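Local coordinates for protein putative hyaluronoglucosaminidase (Clostridium perfringens, PDB 6PWI) that probably hydrolyses terminal N-acetylhexosamine residues of glycans as a family 84 glycoside hydrolase, this chain carrying the catalytic part of a longer secreted, cell-wall-attached protein, at residues F96-N101 with D145-G150; E315-Q320 with Y325-V330; E587-S592 with P615-L620. One frame throughout, in Å; residues are numbered along the deposited sequence.

Interaction 1: F96-N101 with D145-G150; sequences FLIGIN and DSAFYG
Ile98 and Ala147 face each other between a strand and the helix packed on its sheet, each with its CB directed at the opposite segment. The touching atoms are two methyls: Ile98 CG2 lies 3.9 Å from Ala147 CB. The isoleucine reaches the helix with this branch because CG2 stands anti to the backbone N, while CG1, at a chi1 of -49°, lies beside that nitrogen. Ala147 CB also comes to 4.3 Å from Gly99 O, so the one methyl meets both a side chain and the strand backbone. With a residue as small as alanine on the helix, the backbones come close, Ile98 CA and Ala147 CA being 6.9 Å apart. The contact is small, buried and apolar. Phe148, next along the helix, has its CB turned away from the strand and packs on helix 66-78. Both segments belong to the domain resembling domain 2 of family 20 glycosidases. Strand 94-100 runs parallel to strands 55-60 and 136-141 and is hydrogen-bonded to both through its backbone; Ile98 also touches Phe60 and Val139 on these neighbours, and helix 144-158 packs against this sheet through Ala147.

Interaction 2: E315-Q320 with Y325-V330; sequences EKWRLQ and YEFIFV
Arg318 swings CG away from its own backbone N (chi1 -176°) and bends at chi2 and chi3, so that the side chain leaves helix 304-321 and runs past the Phe327 ring to the backbone of Tyr325 and Glu326. Phe327 has CG beside its own backbone N (chi1 -76°), which sends its ring back to the helix. The two side chains slide past each other in opposite directions, and Arg318 CB comes to 3.6 Å from Phe327 CE2. The guanidinium plane stands 78° from the ring, so the groups do not stack; instead one guanidinium face is covered by Glu326 CA, 3.6 Å above the plane and offset toward the rim. Arg318 NE is hydrogen-bonded to Val324 O. Glu315, one turn earlier, reaches back to the guanidinium edge, where Arg318 NH1 and Glu315 OE2 form a salt bridge of 2.7 Å, though the hydrogen bonds within it are weak. Thr357 OG1 is a second partner of that oxygen. The other oxygen, Glu315 OE1, lies in the plane of the Phe327 ring at its edge, 3.9 Å from CD2. It also accepts from a water at 2.8 Å, and this water in turn accepts from Phe327 N at 2.9 Å. Trp317 CE3 meets Phe327 CZ at 4.2 Å, while its NE1 bonds to Glu283. The arrangement closes the beta-alpha-beta unit of strand 293-296, helix 304-321 and strand 328-330, one of the repeating crossovers of the eight-stranded parallel TIM barrel found in family 84 catalytic domains.

Interaction 3: E587-S592 with P615-L620; sequences EEYTAS and PFIKDL
The Tyr589 ring is met obliquely from the opposite helix, by Ile617 along one side and Lys618 at its phenol end, so neither partner stacks on it. Tyr589 CD1 is 4.1 Å from Ile617 CG2, a loose apolar touch, and Tyr589 OH is 3.6 Å from Lys618 CE. The ring reaches across to the other helix because CG lies anti to the backbone N (chi1 179°), directing the side chain at the 615-620 segment. Ile617 meets it with its CG2 methyl. The Lys618 chain is extended beyond CG and carries the terminal methylene to the hydroxyl; the ammonium stays a little farther off, Lys618 NZ being 4.1 Å from Tyr589 OH. The contact is therefore mainly van der Waals in character, with the lysine lying on the exposed side and the isoleucine buried. Ser592 OG donates to the backbone Tyr589 O over 2.6 Å, three residues back, on the residue whose ring makes the contact. A bound 1,2-ethanediol, probably from the crystallisation liquor, sits about 4 Å from the Tyr589 side chain. In the C-terminal helical region, Ile617 also packs on Thr560 of helix 540-572, which touches both helices, while Phe616 and Leu620 reach helix 496-507, and Phe616 also meets helix 513-536.

Overall arrangement
The three contacts share no helix or strand and follow one another along the chain. Interaction 1 is a wholly buried meeting of methyls in the N-terminal domain, whereas interaction 2, at the barrel's periphery, mixes an aromatic core with a salt bridge and a water. Interaction 3, a helix-to-helix contact, is partly open, with a lysine methylene beside a tyrosine hydroxyl. Interactions 1 and 2 have centres 26 Å apart yet meet at the domain boundary, where Asp145 OD2 and Tyr325 OH, 2.7 Å apart, probably form a weak hydrogen bond. Interaction 3 lies across the chain's centre from both, its centre 55 Å from each of theirs.

Interaction 1: F96-N101 with D145-G150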
loop_
_atom_site.group_PDB
_atom_site.type_symbol
_atom_site.label_atom_id
_atom_site.label_comp_id
_atom_site.label_asym_id
_atom_site.label_seq_id
_atom_site.Cartn_x
_atom_site.Cartn_y
_atom_site.Cartn_z
ATOM N N PHE A 96 -10.343 -8.021 -28.701
ATOM C CA PHE A 96 -9.895 -7.103 -27.662
ATOM C C PHE A 96 -9.511 -5.775 -28.302
ATOM O O PHE A 96 -8.555 -5.724 -29.066
ATOM C CB PHE A 96 -8.693 -7.679 -26.911
ATOM C CG PHE A 96 -9.004 -8.928 -26.127
ATOM C CD1 PHE A 96 -9.289 -8.860 -24.772
ATOM C CD2 PHE A 96 -9.052 -10.167 -26.748
ATOM C CE1 PHE A 96 -9.595 -10.005 -24.053
ATOM C CE2 PHE A 96 -9.363 -11.313 -26.029
ATOM C CZ PHE A 96 -9.629 -11.230 -24.681
ATOM N N LEU A 97 -10.272 -4.712 -28.010
ATOM C CA LEU A 97 -9.935 -3.395 -28.533
ATOM C C LEU A 97 -9.504 -2.491 -27.379
ATOM O O LEU A 97 -10.230 -2.349 -26.394
ATOM C CB LEU A 97 -11.123 -2.775 -29.286
ATOM C CG LEU A 97 -12.012 -3.687 -30.138
ATOM C CD1 LEU A 97 -12.983 -2.856 -30.963
ATOM C CD2 LEU A 97 -11.206 -4.600 -31.047
ATOM N N ILE A 98 -8.317 -1.884 -27.509
ATOM C CA ILE A 98 -7.833 -0.938 -26.517
ATOM C C ILE A 98 -7.674 0.429 -27.177
ATOM O O ILE A 98 -6.990 0.555 -28.195
ATOM C CB ILE A 98 -6.523 -1.420 -25.861
ATOM C CG1 ILE A 98 -6.606 -2.874 -25.381
ATOM C CG2 ILE A 98 -6.106 -0.475 -24.741
ATOM C CD1 ILE A 98 -7.650 -3.137 -24.311
ATOM N N GLY A 99 -8.292 1.454 -26.578
ATOM C CA GLY A 99 -8.321 2.757 -27.210
ATOM C C GLY A 99 -8.401 3.897 -26.206
ATOM O O GLY A 99 -8.603 3.670 -25.016
ATOM N N ILE A 100 -8.261 5.122 -26.724
ATOM C CA ILE A 100 -8.290 6.331 -25.922
ATOM C C ILE A 100 -9.464 7.191 -26.376
ATOM O O ILE A 100 -9.712 7.339 -27.566
ATOM C CB ILE A 100 -6.941 7.071 -26.014
ATOM C CG1 ILE A 100 -5.849 6.306 -25.262
ATOM C CG2 ILE A 100 -7.055 8.524 -25.550
ATOM C CD1 ILE A 100 -4.450 6.673 -25.691
ATOM N N ASN A 101 -10.180 7.751 -25.400
ATOM C CA ASN A 101 -11.345 8.583 -25.637
ATOM C C ASN A 101 -10.958 9.824 -26.440
ATOM O O ASN A 101 -9.934 10.453 -26.158
ATOM C CB ASN A 101 -12.002 8.946 -24.308
ATOM C CG ASN A 101 -13.122 9.942 -24.480
ATOM O OD1 ASN A 101 -14.164 9.616 -25.050
ATOM N ND2 ASN A 101 -12.895 11.157 -24.012
ATOM N N ASP A 145 -2.405 5.446 -19.732
ATOM C CA ASP A 145 -2.338 5.055 -18.330
ATOM C C ASP A 145 -3.685 4.494 -17.864
ATOM O O ASP A 145 -3.732 3.449 -17.215
ATOM C CB ASP A 145 -1.890 6.216 -17.435
ATOM C CG ASP A 145 -0.438 6.638 -17.599
ATOM O OD1 ASP A 145 0.361 5.843 -18.134
ATOM O OD2 ASP A 145 -0.114 7.761 -17.178
ATOM N N SER A 146 -4.777 5.192 -18.209
ATOM C CA SER A 146 -6.121 4.787 -17.818
ATOM C C SER A 146 -6.561 3.523 -18.553
ATOM O O SER A 146 -7.289 2.703 -17.994
ATOM C CB SER A 146 -7.093 5.903 -18.028
ATOM O OG SER A 146 -6.662 7.060 -17.331
ATOM N N ALA A 147 -6.119 3.368 -19.808
ATOM C CA ALA A 147 -6.416 2.144 -20.534
ATOM C C ALA A 147 -5.785 0.968 -19.796
ATOM O O ALA A 147 -6.417 -0.071 -19.628
ATOM C CB ALA A 147 -5.955 2.231 -21.974
ATOM N N PHE A 148 -4.542 1.171 -19.343
ATOM C CA PHE A 148 -3.798 0.211 -18.543
ATOM C C PHE A 148 -4.606 -0.224 -17.316
ATOM O O PHE A 148 -4.767 -1.422 -17.087
ATOM C CB PHE A 148 -2.444 0.804 -18.154
ATOM C CG PHE A 148 -1.487 -0.144 -17.481
ATOM C CD1 PHE A 148 -0.465 -0.748 -18.198
ATOM C CD2 PHE A 148 -1.582 -0.401 -16.124
ATOM C CE1 PHE A 148 0.432 -1.605 -17.574
ATOM C CE2 PHE A 148 -0.690 -1.262 -15.502
ATOM C CZ PHE A 148 0.319 -1.860 -16.226
ATOM N N TYR A 149 -5.119 0.740 -16.535
ATOM C CA TYR A 149 -5.964 0.419 -15.389
ATOM C C TYR A 149 -7.159 -0.441 -15.811
ATOM O O TYR A 149 -7.491 -1.411 -15.122
ATOM C CB TYR A 149 -6.406 1.673 -14.628
ATOM C CG TYR A 149 -5.276 2.592 -14.238
ATOM C CD1 TYR A 149 -4.069 2.086 -13.776
ATOM C CD2 TYR A 149 -5.407 3.970 -14.345
ATOM C CE1 TYR A 149 -3.016 2.919 -13.441
ATOM C CE2 TYR A 149 -4.363 4.817 -14.004
ATOM C CZ TYR A 149 -3.164 4.290 -13.551
ATOM O OH TYR A 149 -2.127 5.115 -13.215
ATOM N N GLY A 150 -7.794 -0.085 -16.941
ATOM C CA GLY A 150 -8.885 -0.872 -17.490
ATOM C C GLY A 150 -8.487 -2.333 -17.689
ATOM O O GLY A 150 -9.211 -3.247 -17.292
#

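Interaction 2: E315-Q320 with Y325-V330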
loop_
_atom_site.group_PDB
_atom_site.type_symbol
_atom_site.label_atom_id
_atom_site.label_comp_id
_atom_site.label_asym_id
_atom_site.label_seq_id
_atom_site.Cartn_x
_atom_site.Cartn_y
_atom_site.Cartn_z
ATOM N N GLU A 315 10.448 23.949 -12.322
ATOM C CA GLU A 315 9.207 23.857 -13.075
ATOM C C GLU A 315 9.459 24.219 -14.541
ATOM O O GLU A 315 8.895 23.590 -15.439
ATOM C CB GLU A 315 8.109 24.707 -12.429
ATOM C CG GLU A 315 6.779 24.673 -13.166
ATOM C CD GLU A 315 5.979 23.377 -13.114
ATOM O OE1 GLU A 315 6.428 22.414 -12.460
ATOM O OE2 GLU A 315 4.896 23.332 -13.734
ATOM N N LYS A 316 10.320 25.223 -14.774
ATOM C CA LYS A 316 10.690 25.630 -16.123
ATOM C C LYS A 316 11.300 24.441 -16.864
ATOM O O LYS A 316 10.891 24.130 -17.983
ATOM C CB LYS A 316 11.613 26.856 -16.112
ATOM C CG LYS A 316 10.915 28.214 -16.154
ATOM C CD LYS A 316 11.859 29.411 -16.252
ATOM C CE LYS A 316 12.187 30.058 -14.920
ATOM N N TRP A 317 12.254 23.769 -16.206
ATOM C CA TRP A 317 12.900 22.564 -16.711
ATOM C C TRP A 317 11.866 21.490 -17.056
ATOM O O TRP A 317 11.925 20.859 -18.113
ATOM C CB TRP A 317 13.923 22.051 -15.690
ATOM C CG TRP A 317 14.583 20.768 -16.093
ATOM C CD1 TRP A 317 15.643 20.623 -16.940
ATOM C CD2 TRP A 317 14.228 19.440 -15.663
ATOM N NE1 TRP A 317 15.968 19.300 -17.073
ATOM C CE2 TRP A 317 15.118 18.548 -16.304
ATOM C CE3 TRP A 317 13.258 18.915 -14.800
ATOM C CZ2 TRP A 317 15.063 17.168 -16.105
ATOM C CZ3 TRP A 317 13.194 17.550 -14.617
ATOM C CH2 TRP A 317 14.089 16.689 -15.257
ATOM N N ARG A 318 10.916 21.290 -16.142
ATOM C CA ARG A 318 9.962 20.203 -16.256
ATOM C C ARG A 318 9.099 20.385 -17.505
ATOM O O ARG A 318 8.758 19.413 -18.180
ATOM C CB ARG A 318 9.132 20.157 -14.975
ATOM C CG ARG A 318 8.150 19.002 -14.905
ATOM C CD ARG A 318 6.965 19.534 -14.146
ATOM N NE ARG A 318 5.807 18.901 -14.737
ATOM C CZ ARG A 318 4.634 19.491 -14.892
ATOM N NH1 ARG A 318 4.465 20.746 -14.508
ATOM N NH2 ARG A 318 3.638 18.817 -15.436
ATOM N N LEU A 319 8.754 21.642 -17.806
ATOM C CA LEU A 319 7.898 21.948 -18.940
ATOM C C LEU A 319 8.680 21.818 -20.252
ATOM O O LEU A 319 8.100 21.442 -21.270
ATOM C CB LEU A 319 7.271 23.335 -18.757
ATOM C CG LEU A 319 6.206 23.444 -17.663
ATOM C CD1 LEU A 319 5.680 24.866 -17.550
ATOM C CD2 LEU A 319 5.064 22.461 -17.894
ATOM N N GLN A 320 9.993 22.101 -20.216
ATOM C CA GLN A 320 10.862 21.914 -21.372
ATOM C C GLN A 320 10.890 20.444 -21.795
ATOM O O GLN A 320 10.902 20.135 -22.983
ATOM C CB GLN A 320 12.297 22.347 -21.071
ATOM C CG GLN A 320 12.526 23.847 -21.147
ATOM C CD GLN A 320 13.895 24.235 -20.635
ATOM O OE1 GLN A 320 14.631 23.424 -20.067
ATOM N NE2 GLN A 320 14.251 25.495 -20.832
ATOM N N TYR A 325 5.844 14.271 -15.308
ATOM C CA TYR A 325 4.702 14.539 -14.451
ATOM C C TYR A 325 5.089 15.580 -13.404
ATOM O O TYR A 325 6.264 15.911 -13.258
ATOM C CB TYR A 325 4.197 13.246 -13.812
ATOM C CG TYR A 325 3.636 12.221 -14.766
ATOM C CD1 TYR A 325 2.363 12.359 -15.304
ATOM C CD2 TYR A 325 4.366 11.093 -15.114
ATOM C CE1 TYR A 325 1.837 11.410 -16.170
ATOM C CE2 TYR A 325 3.856 10.136 -15.978
ATOM C CZ TYR A 325 2.584 10.293 -16.506
ATOM O OH TYR A 325 2.075 9.352 -17.356
ATOM N N GLU A 326 4.089 16.086 -12.672
ATOM C CA GLU A 326 4.288 17.237 -11.799
ATOM C C GLU A 326 5.093 16.843 -10.564
ATOM O O GLU A 326 5.064 15.689 -10.140
ATOM C CB GLU A 326 2.967 17.939 -11.470
ATOM C CG GLU A 326 1.828 17.001 -11.125
ATOM C CD GLU A 326 0.482 17.704 -11.111
ATOM O OE1 GLU A 326 -0.142 17.781 -10.022
ATOM O OE2 GLU A 326 0.061 18.184 -12.188
ATOM N N PHE A 327 5.820 17.825 -10.021
ATOM C CA PHE A 327 6.677 17.632 -8.865
ATOM C C PHE A 327 5.858 17.419 -7.595
ATOM O O PHE A 327 4.747 17.932 -7.438
ATOM C CB PHE A 327 7.585 18.843 -8.645
ATOM C CG PHE A 327 8.760 18.954 -9.582
ATOM C CD1 PHE A 327 9.898 18.179 -9.396
ATOM C CD2 PHE A 327 8.744 19.864 -10.631
ATOM C CE1 PHE A 327 10.985 18.297 -10.251
ATOM C CE2 PHE A 327 9.830 19.979 -11.487
ATOM C CZ PHE A 327 10.948 19.196 -11.297
ATOM N N ILE A 328 6.459 16.648 -6.689
ATOM C CA ILE A 328 5.984 16.448 -5.336
ATOM C C ILE A 328 6.920 17.236 -4.429
ATOM O O ILE A 328 8.126 17.244 -4.658
ATOM C CB ILE A 328 5.994 14.935 -5.055
ATOM C CG1 ILE A 328 4.775 14.272 -5.700
ATOM C CG2 ILE A 328 6.084 14.635 -3.570
ATOM C CD1 ILE A 328 5.064 12.942 -6.348
ATOM N N PHE A 329 6.363 17.932 -3.432
ATOM C CA PHE A 329 7.164 18.718 -2.503
ATOM C C PHE A 329 6.759 18.382 -1.068
ATOM O O PHE A 329 5.582 18.406 -0.726
ATOM C CB PHE A 329 7.036 20.211 -2.823
ATOM C CG PHE A 329 7.855 21.137 -1.955
ATOM C CD1 PHE A 329 9.148 21.495 -2.314
ATOM C CD2 PHE A 329 7.333 21.662 -0.781
ATOM C CE1 PHE A 329 9.907 22.335 -1.511
ATOM C CE2 PHE A 329 8.095 22.500 0.022
ATOM C CZ PHE A 329 9.380 22.836 -0.342
ATOM N N VAL A 330 7.747 18.064 -0.229
ATOM C CA VAL A 330 7.489 17.768 1.170
ATOM C C VAL A 330 7.972 18.965 1.983
ATOM O O VAL A 330 9.161 19.257 1.999
ATOM C CB VAL A 330 8.180 16.464 1.618
ATOM C CG1 VAL A 330 8.053 16.240 3.116
ATOM C CG2 VAL A 330 7.655 15.264 0.865
HETATM O O HOH W 1 5.085 20.509 -10.968
#

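Interaction 3: E587-S592 with P615-L620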
loop_
_atom_site.group_PDB
_atom_site.type_symbol
_atom_site.label_atom_id
_atom_site.label_comp_id
_atom_site.label_asym_id
_atom_site.label_seq_id
_atom_site.Cartn_x
_atom_site.Cartn_y
_atom_site.Cartn_z
ATOM N N GLU A 587 7.050 -21.552 30.627
ATOM C CA GLU A 587 8.195 -21.822 29.769
ATOM C C GLU A 587 7.911 -21.309 28.362
ATOM O O GLU A 587 8.803 -20.774 27.709
ATOM C CB GLU A 587 8.559 -23.310 29.745
ATOM C CG GLU A 587 9.164 -23.814 31.047
ATOM C CD GLU A 587 9.256 -25.329 31.216
ATOM O OE1 GLU A 587 8.667 -26.069 30.386
ATOM O OE2 GLU A 587 9.918 -25.772 32.184
ATOM N N GLU A 588 6.655 -21.461 27.922
ATOM C CA GLU A 588 6.251 -21.031 26.593
ATOM C C GLU A 588 6.239 -19.506 26.505
ATOM O O GLU A 588 6.673 -18.947 25.501
ATOM C CB GLU A 588 4.918 -21.654 26.186
ATOM C CG GLU A 588 4.967 -23.165 26.076
ATOM C CD GLU A 588 5.778 -23.755 24.930
ATOM O OE1 GLU A 588 6.572 -23.014 24.292
ATOM O OE2 GLU A 588 5.609 -24.969 24.671
ATOM N N TYR A 589 5.763 -18.835 27.561
ATOM C CA TYR A 589 5.786 -17.383 27.550
ATOM C C TYR A 589 7.227 -16.897 27.422
ATOM O O TYR A 589 7.497 -15.994 26.627
ATOM C CB TYR A 589 5.058 -16.746 28.738
ATOM C CG TYR A 589 5.121 -15.237 28.721
ATOM C CD1 TYR A 589 4.493 -14.516 27.717
ATOM C CD2 TYR A 589 5.849 -14.527 29.665
ATOM C CE1 TYR A 589 4.562 -13.133 27.663
ATOM C CE2 TYR A 589 5.931 -13.142 29.626
ATOM C CZ TYR A 589 5.283 -12.442 28.620
ATOM O OH TYR A 589 5.329 -11.078 28.559
ATOM N N THR A 590 8.145 -17.497 28.196
ATOM C CA THR A 590 9.545 -17.098 28.119
ATOM C C THR A 590 10.068 -17.313 26.700
ATOM O O THR A 590 10.714 -16.429 26.147
ATOM C CB THR A 590 10.400 -17.739 29.220
ATOM O OG1 THR A 590 10.061 -17.000 30.390
ATOM C CG2 THR A 590 11.889 -17.594 28.985
ATOM N N ALA A 591 9.754 -18.485 26.130
ATOM C CA ALA A 591 10.118 -18.862 24.773
ATOM C C ALA A 591 9.659 -17.802 23.765
ATOM O O ALA A 591 10.391 -17.464 22.835
ATOM C CB ALA A 591 9.541 -20.223 24.453
ATOM N N SER A 592 8.448 -17.272 23.967
ATOM C CA SER A 592 7.866 -16.323 23.035
ATOM C C SER A 592 8.721 -15.060 22.951
ATOM O O SER A 592 8.580 -14.292 22.001
ATOM C CB SER A 592 6.446 -15.999 23.412
ATOM O OG SER A 592 6.414 -15.016 24.438
ATOM N N PRO A 615 -1.648 -9.901 27.639
ATOM C CA PRO A 615 -2.405 -9.581 28.854
ATOM C C PRO A 615 -3.209 -10.758 29.404
ATOM O O PRO A 615 -3.295 -10.927 30.617
ATOM C CB PRO A 615 -3.299 -8.413 28.409
ATOM C CG PRO A 615 -2.469 -7.731 27.338
ATOM C CD PRO A 615 -1.832 -8.881 26.592
ATOM N N PHE A 616 -3.766 -11.578 28.505
ATOM C CA PHE A 616 -4.545 -12.743 28.894
ATOM C C PHE A 616 -3.647 -13.774 29.578
ATOM O O PHE A 616 -4.015 -14.327 30.614
ATOM C CB PHE A 616 -5.261 -13.324 27.675
ATOM C CG PHE A 616 -6.136 -14.523 27.952
ATOM C CD1 PHE A 616 -6.983 -14.552 29.052
ATOM C CD2 PHE A 616 -6.135 -15.616 27.093
ATOM C CE1 PHE A 616 -7.793 -15.653 29.292
ATOM C CE2 PHE A 616 -6.957 -16.710 27.328
ATOM C CZ PHE A 616 -7.783 -16.730 28.430
ATOM N N ILE A 617 -2.473 -14.031 28.983
ATOM C CA ILE A 617 -1.501 -14.960 29.531
ATOM C C ILE A 617 -1.127 -14.507 30.942
ATOM O O ILE A 617 -0.981 -15.332 31.844
ATOM C CB ILE A 617 -0.263 -15.046 28.615
ATOM C CG1 ILE A 617 -0.564 -15.793 27.317
ATOM C CG2 ILE A 617 0.930 -15.653 29.338
ATOM C CD1 ILE A 617 0.611 -15.849 26.363
ATOM N N LYS A 618 -0.967 -13.189 31.120
ATOM C CA LYS A 618 -0.548 -12.642 32.399
ATOM C C LYS A 618 -1.675 -12.806 33.418
ATOM O O LYS A 618 -1.429 -13.180 34.564
ATOM C CB LYS A 618 -0.091 -11.189 32.239
ATOM C CG LYS A 618 1.317 -11.033 31.686
ATOM C CD LYS A 618 1.629 -9.615 31.278
ATOM C CE LYS A 618 3.064 -9.415 30.837
ATOM N NZ LYS A 618 3.307 -8.005 30.443
ATOM N N ASP A 619 -2.905 -12.540 32.966
ATOM C CA ASP A 619 -4.107 -12.683 33.766
ATOM C C ASP A 619 -4.255 -14.128 34.237
ATOM O O ASP A 619 -4.467 -14.372 35.422
ATOM C CB ASP A 619 -5.341 -12.226 32.984
ATOM C CG ASP A 619 -5.733 -10.777 33.226
ATOM O OD1 ASP A 619 -5.123 -10.138 34.120
ATOM O OD2 ASP A 619 -6.672 -10.297 32.531
ATOM N N LEU A 620 -4.156 -15.082 33.303
ATOM C CA LEU A 620 -4.313 -16.486 33.642
ATOM C C LEU A 620 -3.311 -16.868 34.726
ATOM O O LEU A 620 -3.659 -17.587 35.658
ATOM C CB LEU A 620 -4.122 -17.353 32.396
ATOM C CG LEU A 620 -5.336 -17.459 31.477
ATOM C CD1 LEU A 620 -4.953 -18.079 30.140
ATOM C CD2 LEU A 620 -6.440 -18.264 32.136
#